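Local structure of glucose-6-phosphate isomerase (Plasmodium falciparum, 3QKI) at residues 187-192 with 520-526. The protein probably catalyses the reversible conversion of alpha-D-glucose 6-phosphate to beta-D-fructose 6-phosphate, a step shared by glycolysis and gluconeogenesis. Sequence-based numbering, arbitrary orientation.
Sequences AMKYYY and ELNFYTC
A single water gathers the polar ends of Tyr191, Glu520 and Asn522 and ties helix 179-197 to the turn before helix 523-543. It lies 2.6 Å from Tyr191 OH, donates to Glu520 OE1 and accepts from Asn522 ND2, and no direct hydrogen bond joins the two segments. Below the water the tyrosine ring is laid against the turn: CG stands anti to the backbone N (chi1 179°), which carries the ring out to the backbone of Asn522, whose CA sits over one face, 4.0 Å from the centroid, in a CH-pi contact. The other carboxylate oxygen, Glu520 OE2, meets the ring edge in its plane, with the carboxylate turned almost perpendicular to the ring. Asn522 works in two directions, for while ND2 serves the water, OD1 receives a nearly straight 2.9 Å bond from Thr525 N and so caps the helix.

Deeper in, the contact is apolar and centres on Met188. Bent at chi2 and chi3, the chain brings Met188 CE over the face of Phe523, a CH-pi contact 3.8 Å from the ring centroid, while Met188 CB rests 3.7 Å from Phe523 CE1. Met188 SD lies farther above that face, in a Met-aromatic contact, and packs 3.6 Å from Cys526 CB. Ala187 continues the apolar seam toward Leu521 and Cys526, and Phe328 meets Phe523 from helix 318-328. The arrangement joins an Asn N-cap to a Met-aromatic contact, where the helix following strand 168-172 of the parallel sheet meets the helix following strand 513-518 of the mixed sheet, within the two-sheet alpha/beta fold of phosphoglucose isomerases.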
loop_
_atom_site.group_PDB
_atom_site.type_symbol
_atom_site.label_atom_id
_atom_site.label_comp_id
_atom_site.label_asym_id
_atom_site.label_seq_id
_atom_site.Cartn_x
_atom_site.Cartn_y
_atom_site.Cartn_z
ATOM N N ALA A 187 8.337 -6.063 -11.092
ATOM C CA ALA A 187 9.731 -5.643 -11.002
ATOM C C ALA A 187 10.505 -5.907 -12.292
ATOM O O ALA A 187 11.308 -5.081 -12.718
ATOM C CB ALA A 187 10.418 -6.356 -9.848
ATOM N N MET A 188 10.274 -7.078 -12.881
ATOM C CA MET A 188 11.037 -7.589 -14.013
ATOM C C MET A 188 10.472 -7.368 -15.415
ATOM O O MET A 188 11.233 -7.462 -16.375
ATOM C CB MET A 188 11.352 -9.083 -13.786
ATOM C CG MET A 188 12.189 -9.363 -12.529
ATOM S SD MET A 188 13.550 -8.173 -12.218
ATOM C CE MET A 188 14.466 -8.334 -13.758
ATOM N N LYS A 189 9.163 -7.174 -15.551
ATOM C CA LYS A 189 8.562 -7.065 -16.875
ATOM C C LYS A 189 9.207 -6.067 -17.829
ATOM O O LYS A 189 9.453 -6.420 -18.980
ATOM C CB LYS A 189 7.030 -6.993 -16.842
ATOM C CG LYS A 189 6.455 -5.650 -16.366
ATOM C CD LYS A 189 4.918 -5.749 -16.283
ATOM C CE LYS A 189 4.289 -4.381 -16.211
ATOM N NZ LYS A 189 2.880 -4.456 -15.722
ATOM N N TYR A 190 9.525 -4.849 -17.343
ATOM C CA TYR A 190 10.150 -3.825 -18.182
ATOM C C TYR A 190 11.582 -4.141 -18.476
ATOM O O TYR A 190 12.053 -3.792 -19.548
ATOM C CB TYR A 190 9.943 -2.402 -17.637
ATOM C CG TYR A 190 8.537 -1.929 -17.922
ATOM C CD1 TYR A 190 8.141 -1.598 -19.219
ATOM C CD2 TYR A 190 7.565 -1.927 -16.925
ATOM C CE1 TYR A 190 6.842 -1.179 -19.497
ATOM C CE2 TYR A 190 6.250 -1.528 -17.197
ATOM C CZ TYR A 190 5.899 -1.141 -18.484
ATOM O OH TYR A 190 4.591 -0.786 -18.769
ATOM N N TYR A 191 12.279 -4.866 -17.565
ATOM C CA TYR A 191 13.657 -5.275 -17.859
ATOM C C TYR A 191 13.600 -6.272 -19.028
ATOM O O TYR A 191 14.338 -6.149 -20.001
ATOM C CB TYR A 191 14.323 -5.890 -16.629
ATOM C CG TYR A 191 15.739 -6.342 -16.895
ATOM C CD1 TYR A 191 16.016 -7.663 -17.225
ATOM C CD2 TYR A 191 16.799 -5.442 -16.857
ATOM C CE1 TYR A 191 17.316 -8.086 -17.501
ATOM C CE2 TYR A 191 18.105 -5.847 -17.149
ATOM C CZ TYR A 191 18.356 -7.171 -17.475
ATOM O OH TYR A 191 19.629 -7.592 -17.745
ATOM N N TYR A 192 12.652 -7.214 -18.957
ATOM C CA TYR A 192 12.436 -8.187 -19.990
ATOM C C TYR A 192 12.000 -7.507 -21.324
ATOM O O TYR A 192 12.624 -7.757 -22.357
ATOM C CB TYR A 192 11.417 -9.206 -19.481
ATOM C CG TYR A 192 10.821 -10.095 -20.545
ATOM C CD1 TYR A 192 11.571 -11.124 -21.131
ATOM C CD2 TYR A 192 9.501 -9.933 -20.951
ATOM C CE1 TYR A 192 11.009 -11.967 -22.089
ATOM C CE2 TYR A 192 8.939 -10.755 -21.914
ATOM C CZ TYR A 192 9.693 -11.774 -22.479
ATOM O OH TYR A 192 9.104 -12.576 -23.421
ATOM N N GLU A 520 22.014 -2.668 -10.822
ATOM C CA GLU A 520 20.915 -2.780 -11.776
ATOM C C GLU A 520 19.868 -3.736 -11.196
ATOM O O GLU A 520 20.226 -4.649 -10.452
ATOM C CB GLU A 520 21.530 -3.398 -13.059
ATOM C CG GLU A 520 20.613 -3.560 -14.253
ATOM C CD GLU A 520 21.324 -4.005 -15.519
ATOM O OE1 GLU A 520 22.347 -4.722 -15.409
ATOM O OE2 GLU A 520 20.848 -3.645 -16.622
ATOM N N LEU A 521 18.605 -3.572 -11.577
ATOM C CA LEU A 521 17.564 -4.530 -11.197
ATOM C C LEU A 521 17.388 -5.506 -12.365
ATOM O O LEU A 521 16.626 -5.258 -13.302
ATOM C CB LEU A 521 16.245 -3.855 -10.798
ATOM C CG LEU A 521 15.116 -4.806 -10.310
ATOM C CD1 LEU A 521 15.578 -5.731 -9.164
ATOM C CD2 LEU A 521 13.877 -4.026 -9.928
ATOM N N ASN A 522 18.175 -6.580 -12.353
ATOM C CA ASN A 522 18.081 -7.619 -13.364
ATOM C C ASN A 522 17.515 -8.871 -12.646
ATOM O O ASN A 522 17.149 -8.778 -11.463
ATOM C CB ASN A 522 19.434 -7.861 -14.060
ATOM C CG ASN A 522 20.577 -8.204 -13.143
ATOM O OD1 ASN A 522 20.404 -8.753 -12.056
ATOM N ND2 ASN A 522 21.777 -7.846 -13.543
ATOM N N PHE A 523 17.369 -10.003 -13.343
ATOM C CA PHE A 523 16.796 -11.207 -12.718
ATOM C C PHE A 523 17.597 -11.714 -11.513
ATOM O O PHE A 523 17.013 -12.047 -10.480
ATOM C CB PHE A 523 16.553 -12.314 -13.756
ATOM C CG PHE A 523 15.371 -12.018 -14.642
ATOM C CD1 PHE A 523 14.089 -12.397 -14.267
ATOM C CD2 PHE A 523 15.538 -11.350 -15.856
ATOM C CE1 PHE A 523 12.982 -12.087 -15.076
ATOM C CE2 PHE A 523 14.437 -11.063 -16.675
ATOM C CZ PHE A 523 13.165 -11.437 -16.281
ATOM N N TYR A 524 18.935 -11.740 -11.640
ATOM C CA TYR A 524 19.829 -12.188 -10.591
ATOM C C TYR A 524 19.692 -11.296 -9.330
ATOM O O TYR A 524 19.525 -11.813 -8.226
ATOM C CB TYR A 524 21.275 -12.202 -11.123
ATOM C CG TYR A 524 22.283 -12.609 -10.077
ATOM C CD1 TYR A 524 22.973 -11.652 -9.340
ATOM C CD2 TYR A 524 22.560 -13.956 -9.829
ATOM C CE1 TYR A 524 23.924 -12.022 -8.389
ATOM C CE2 TYR A 524 23.493 -14.335 -8.868
ATOM C CZ TYR A 524 24.154 -13.363 -8.134
ATOM O OH TYR A 524 25.041 -13.711 -7.150
ATOM N N THR A 525 19.780 -9.963 -9.514
ATOM C CA THR A 525 19.662 -8.986 -8.437
ATOM C C THR A 525 18.271 -9.048 -7.766
ATOM O O THR A 525 18.170 -8.838 -6.564
ATOM C CB THR A 525 20.056 -7.603 -8.977
ATOM O OG1 THR A 525 21.388 -7.664 -9.506
ATOM C CG2 THR A 525 19.982 -6.532 -7.941
ATOM N N CYS A 526 17.204 -9.311 -8.548
ATOM C CA CYS A 526 15.858 -9.406 -7.966
ATOM C C CYS A 526 15.801 -10.619 -7.012
ATOM O O CYS A 526 15.122 -10.565 -5.985
ATOM C CB CYS A 526 14.788 -9.485 -9.050
ATOM S SG CYS A 526 13.115 -9.105 -8.466
HETATM O O HOH W 1 21.860 -7.035 -16.430
#